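Local coordinates for protein PtLCIB4 H88A mutant (PDB 5B5Z) that probably acts as a zinc-dependent beta-carbonic anhydrase of the LCIB family, interconverting carbon dioxide and bicarbonate in a marine diatom, here as an engineered mutant, at residues 197-202 against 207-212; 193-198 against 217-222. All coordinates share one frame; numbering follows the deposited sequence.

Contact 1. Residues 197-202 against 207-212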
loop_
_atom_site.group_PDB
_atom_site.type_symbol
_atom_site.label_atom_id
_atom_site.label_comp_id
_atom_site.label_asym_id
_atom_site.label_seq_id
_atom_site.Cartn_x
_atom_site.Cartn_y
_atom_site.Cartn_z
ATOM N N ALA A 197 26.777 2.436 -11.592
ATOM C CA ALA A 197 27.953 1.700 -12.065
ATOM C C ALA A 197 27.755 0.195 -11.898
ATOM O O ALA A 197 27.979 -0.575 -12.833
ATOM C CB ALA A 197 29.208 2.161 -11.324
ATOM N N THR A 198 27.309 -0.213 -10.710
ATOM C CA THR A 198 27.064 -1.623 -10.417
ATOM C C THR A 198 26.113 -2.244 -11.431
ATOM O O THR A 198 26.341 -3.344 -11.938
ATOM C CB THR A 198 26.468 -1.814 -9.009
ATOM O OG1 THR A 198 27.356 -1.261 -8.029
ATOM C CG2 THR A 198 26.224 -3.293 -8.721
ATOM N N LEU A 199 25.035 -1.525 -11.717
ATOM C CA LEU A 199 24.011 -2.021 -12.619
ATOM C C LEU A 199 24.487 -2.091 -14.067
ATOM O O LEU A 199 24.164 -3.031 -14.792
ATOM C CB LEU A 199 22.768 -1.143 -12.521
ATOM C CG LEU A 199 22.058 -1.161 -11.170
ATOM C CD1 LEU A 199 20.943 -0.128 -11.175
ATOM C CD2 LEU A 199 21.529 -2.556 -10.831
ATOM N N SER A 200 25.263 -1.100 -14.489
ATOM C CA SER A 200 25.748 -1.102 -15.859
ATOM C C SER A 200 26.811 -2.187 -16.072
ATOM O O SER A 200 26.910 -2.739 -17.162
ATOM C CB SER A 200 26.288 0.272 -16.242
ATOM O OG SER A 200 27.109 0.798 -15.221
ATOM N N GLU A 201 27.559 -2.525 -15.023
ATOM C CA GLU A 201 28.619 -3.535 -15.124
ATOM C C GLU A 201 28.110 -4.965 -14.927
ATOM O O GLU A 201 28.822 -5.932 -15.198
ATOM C CB GLU A 201 29.719 -3.239 -14.104
ATOM C CG GLU A 201 30.502 -1.970 -14.419
ATOM C CD GLU A 201 31.375 -1.519 -13.269
ATOM O OE1 GLU A 201 31.477 -2.268 -12.273
ATOM O OE2 GLU A 201 31.946 -0.410 -13.352
ATOM N N ALA A 202 26.871 -5.099 -14.467
ATOM C CA ALA A 202 26.332 -6.405 -14.097
ATOM C C ALA A 202 26.261 -7.393 -15.254
ATOM O O ALA A 202 25.892 -7.032 -16.366
ATOM C CB ALA A 202 24.949 -6.232 -13.484
ATOM N N VAL A 207 19.147 -9.761 -12.370
ATOM C CA VAL A 207 19.340 -10.525 -11.142
ATOM C C VAL A 207 20.089 -9.672 -10.121
ATOM O O VAL A 207 19.978 -9.888 -8.924
ATOM C CB VAL A 207 20.077 -11.874 -11.412
ATOM C CG1 VAL A 207 21.579 -11.667 -11.643
ATOM C CG2 VAL A 207 19.843 -12.855 -10.273
ATOM N N THR A 208 20.829 -8.675 -10.597
ATOM C CA THR A 208 21.549 -7.775 -9.712
ATOM C C THR A 208 20.639 -6.668 -9.162
ATOM O O THR A 208 20.771 -6.258 -8.004
ATOM C CB THR A 208 22.756 -7.159 -10.453
ATOM O OG1 THR A 208 23.646 -8.226 -10.791
ATOM C CG2 THR A 208 23.480 -6.148 -9.577
ATOM N N LEU A 209 19.715 -6.198 -10.002
ATOM C CA LEU A 209 18.848 -5.071 -9.649
ATOM C C LEU A 209 18.096 -5.234 -8.311
ATOM O O LEU A 209 18.149 -4.314 -7.508
ATOM C CB LEU A 209 17.853 -4.801 -10.787
ATOM C CG LEU A 209 16.817 -3.694 -10.552
ATOM C CD1 LEU A 209 17.434 -2.343 -10.256
ATOM C CD2 LEU A 209 15.901 -3.635 -11.770
ATOM N N PRO A 210 17.416 -6.384 -8.067
ATOM C CA PRO A 210 16.729 -6.485 -6.758
ATOM C C PRO A 210 17.665 -6.431 -5.558
ATOM O O PRO A 210 17.254 -6.033 -4.459
ATOM C CB PRO A 210 16.031 -7.847 -6.822
ATOM C CG PRO A 210 16.772 -8.606 -7.932
ATOM C CD PRO A 210 17.098 -7.538 -8.928
ATOM N N VAL A 211 18.923 -6.813 -5.747
ATOM C CA VAL A 211 19.858 -6.730 -4.643
ATOM C C VAL A 211 20.224 -5.276 -4.369
ATOM O O VAL A 211 20.263 -4.850 -3.219
ATOM C CB VAL A 211 21.122 -7.562 -4.911
ATOM C CG1 VAL A 211 22.099 -7.398 -3.770
ATOM C CG2 VAL A 211 20.758 -9.013 -5.076
ATOM N N SER A 212 20.467 -4.500 -5.426
ATOM C CA SER A 212 20.717 -3.071 -5.276
ATOM C C SER A 212 19.519 -2.344 -4.661
ATOM O O SER A 212 19.673 -1.479 -3.815
ATOM C CB SER A 212 21.059 -2.439 -6.632
ATOM O OG SER A 212 22.217 -3.045 -7.184
#

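Contact 2. Residues 193-198 against 217-222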
loop_
_atom_site.group_PDB
_atom_site.type_symbol
_atom_site.label_atom_id
_atom_site.label_comp_id
_atom_site.label_asym_id
_atom_site.label_seq_id
_atom_site.Cartn_x
_atom_site.Cartn_y
_atom_site.Cartn_z
ATOM N N ARG A 193 20.346 5.811 -8.112
ATOM C CA ARG A 193 21.448 6.498 -8.791
ATOM C C ARG A 193 22.835 6.109 -8.253
ATOM O O ARG A 193 23.758 5.929 -9.047
ATOM C CB ARG A 193 21.244 8.017 -8.721
ATOM C CG ARG A 193 22.130 8.797 -9.689
ATOM C CD ARG A 193 21.583 10.195 -9.984
ATOM N NE ARG A 193 20.324 10.159 -10.732
ATOM C CZ ARG A 193 19.158 10.585 -10.248
ATOM N NH1 ARG A 193 19.093 11.093 -9.024
ATOM N NH2 ARG A 193 18.058 10.514 -10.991
ATOM N N PRO A 194 22.994 5.943 -6.919
ATOM C CA PRO A 194 24.318 5.501 -6.449
ATOM C C PRO A 194 24.765 4.138 -6.981
ATOM O O PRO A 194 25.964 3.833 -6.954
ATOM C CB PRO A 194 24.141 5.440 -4.928
ATOM C CG PRO A 194 23.113 6.436 -4.638
ATOM C CD PRO A 194 22.147 6.374 -5.790
ATOM N N TYR A 195 23.817 3.332 -7.453
ATOM C CA TYR A 195 24.107 1.981 -7.920
ATOM C C TYR A 195 24.269 1.887 -9.436
ATOM O O TYR A 195 24.298 0.793 -9.995
ATOM C CB TYR A 195 22.998 1.024 -7.462
ATOM C CG TYR A 195 22.824 1.013 -5.970
ATOM C CD1 TYR A 195 22.016 1.951 -5.334
ATOM C CD2 TYR A 195 23.495 0.086 -5.187
ATOM C CE1 TYR A 195 21.873 1.961 -3.965
ATOM C CE2 TYR A 195 23.360 0.083 -3.810
ATOM C CZ TYR A 195 22.549 1.021 -3.206
ATOM O OH TYR A 195 22.411 1.028 -1.841
ATOM N N ALA A 196 24.380 3.030 -10.106
ATOM C CA ALA A 196 24.400 3.034 -11.570
ATOM C C ALA A 196 25.589 2.261 -12.163
ATOM O O ALA A 196 25.424 1.516 -13.126
ATOM C CB ALA A 196 24.393 4.462 -12.090
ATOM N N ALA A 197 26.777 2.436 -11.592
ATOM C CA ALA A 197 27.953 1.700 -12.065
ATOM C C ALA A 197 27.755 0.195 -11.898
ATOM O O ALA A 197 27.979 -0.575 -12.833
ATOM C CB ALA A 197 29.208 2.161 -11.324
ATOM N N THR A 198 27.309 -0.213 -10.710
ATOM C CA THR A 198 27.064 -1.623 -10.417
ATOM C C THR A 198 26.113 -2.244 -11.431
ATOM O O THR A 198 26.341 -3.344 -11.938
ATOM C CB THR A 198 26.468 -1.814 -9.009
ATOM O OG1 THR A 198 27.356 -1.261 -8.029
ATOM C CG2 THR A 198 26.224 -3.293 -8.721
ATOM N N GLN A 217 16.906 0.163 0.089
ATOM C CA GLN A 217 15.802 0.086 1.033
ATOM C C GLN A 217 16.310 -0.063 2.452
ATOM O O GLN A 217 15.793 0.567 3.370
ATOM C CB GLN A 217 14.895 -1.106 0.726
ATOM C CG GLN A 217 13.956 -0.944 -0.446
ATOM C CD GLN A 217 12.973 -2.105 -0.541
ATOM O OE1 GLN A 217 12.870 -2.933 0.375
ATOM N NE2 GLN A 217 12.239 -2.165 -1.644
ATOM N N GLN A 218 17.312 -0.913 2.628
ATOM C CA GLN A 218 17.773 -1.222 3.971
ATOM C C GLN A 218 18.310 0.052 4.633
ATOM O O GLN A 218 18.074 0.297 5.819
ATOM C CB GLN A 218 18.831 -2.339 3.933
ATOM C CG GLN A 218 19.493 -2.615 5.281
ATOM C CD GLN A 218 20.727 -1.753 5.486
ATOM O OE1 GLN A 218 21.582 -1.670 4.614
ATOM N NE2 GLN A 218 20.806 -1.092 6.631
ATOM N N LYS A 219 19.003 0.874 3.854
ATOM C CA LYS A 219 19.507 2.145 4.378
ATOM C C LYS A 219 18.381 3.092 4.795
ATOM O O LYS A 219 18.458 3.745 5.843
ATOM C CB LYS A 219 20.398 2.830 3.330
ATOM C CG LYS A 219 21.674 2.085 3.027
ATOM C CD LYS A 219 22.535 2.859 2.025
ATOM C CE LYS A 219 23.593 1.985 1.385
ATOM N NZ LYS A 219 24.100 2.625 0.131
ATOM N N LEU A 220 17.339 3.182 3.969
ATOM C CA LEU A 220 16.230 4.082 4.270
ATOM C C LEU A 220 15.416 3.580 5.460
ATOM O O LEU A 220 15.014 4.366 6.326
ATOM C CB LEU A 220 15.337 4.259 3.034
ATOM C CG LEU A 220 14.160 5.225 3.154
ATOM C CD1 LEU A 220 14.633 6.600 3.572
ATOM C CD2 LEU A 220 13.388 5.337 1.828
ATOM N N VAL A 221 15.165 2.274 5.501
ATOM C CA VAL A 221 14.440 1.690 6.638
ATOM C C VAL A 221 15.204 1.937 7.941
ATOM O O VAL A 221 14.624 2.370 8.945
ATOM C CB VAL A 221 14.203 0.186 6.427
ATOM C CG1 VAL A 221 13.674 -0.475 7.725
ATOM C CG2 VAL A 221 13.233 -0.001 5.270
ATOM N N THR A 222 16.507 1.690 7.911
ATOM C CA THR A 222 17.340 1.952 9.083
ATOM C C THR A 222 17.246 3.422 9.515
ATOM O O THR A 222 17.095 3.713 10.698
ATOM C CB THR A 222 18.797 1.582 8.815
ATOM O OG1 THR A 222 18.890 0.164 8.635
ATOM C CG2 THR A 222 19.691 2.017 9.993
#

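Contact 1. Residues 197-202 against 207-212
The hydroxyl OG1 of Thr-208 makes a weak hydrogen bond to Asp-204 O in the turn between the segments, while the methyl of Ala-202 packs against it, with CB to OG1 at 3.6 Å. With OG1 anti to its own carbonyl carbon (chi1 -63°), the hydroxyl lies beside the backbone N while the methyl CG2 stands on the opposite side from that N. This methyl meets CG2 of Thr-198 at 4.1 Å, the two threonines crossing at a slant on the more open side of the interface.

No hydrogen bond joins the segments, and Leu-199 carries the buried part. Its CD2 branch comes in over the backbone of the partner helix, 3.9 Å from Leu-209 CA. The same methyl lies 4.1 Å from Leu-209 CD1 and 3.7 Å from Ser-212 OG, touching two residues three apart on one helix. Leu-192 of helix 183-192 backs both leucines, and the side chain of Leu-209 is about 9 Å from the zinc ion.

Behind the interface, the second helix is kinked at Pro-210, whose nitrogen has no hydrogen to give to the turn before and whose ring touches Ile-244 of strand 238-247. The axes of the two short segments approach to 9.7 Å. They run nearly antiparallel (165°), the mark of an alpha-alpha hairpin closed by a short connection.

Contact 2. Residues 193-198 against 217-222
Tyr-195 and Lys-219 reach toward each other across a wide gap between backbones, whose nearest CA atoms, those of Tyr-195 and Gln-217, are 12.4 Å apart. The polar link is a single hydrogen bond from Lys-219 NZ to Tyr-195 OH, 3.0 Å long. The phenol oxygen is also hydrogen-bonded to OD2 of Asp-215, its stronger partner, while the lysine and that carboxylate form only a long, weak ion pair. Such surroundings would probably stabilise the positive charge of the lysine and polarise the phenol.

Van der Waals contact is slight and goes with that bond. The two side chains come from opposite directions, the lysine extended beyond CG, and its CE lies 3.6 Å from Tyr-195 OH. NZ stands oblique to the ring, 4.0 Å from Tyr-195 CZ. The ring itself rests on Ser-212 and Ala-216 of helix 205-228.

Tyr-195 occupies the N-cap position of helix 196-201, after the 3-10 turn 193-194 that follows helix 183-192, and thus ties this junction to the middle of helix 205-228. Elsewhere on the long helix, Val-221 packs on strand 107-117, and Leu-220 touches Leu-181 of the second subunit.

In the fold
The first segments of contact 1 and contact 2 overlap at Ala-197 and Thr-198: the body of helix 196-201 meets helix 205-228 in contact 1, and its N-cap does so in contact 2. Along the chain come 193-198, 197-202, 207-212 and 217-222, so contact 2 spans a longer, mostly helical interval and reaches farther along the long helix. Their centres lie 11 Å apart on one side of the chain's centre, and Ser-212 CB meets Tyr-195 CD2 at 3.8 Å between them. The leucine-lined contact brings the Leu-209 side chain to about 9 Å from the zinc held by Cys-59, His-115 and Cys-139, whereas the lysine contact is a surface one.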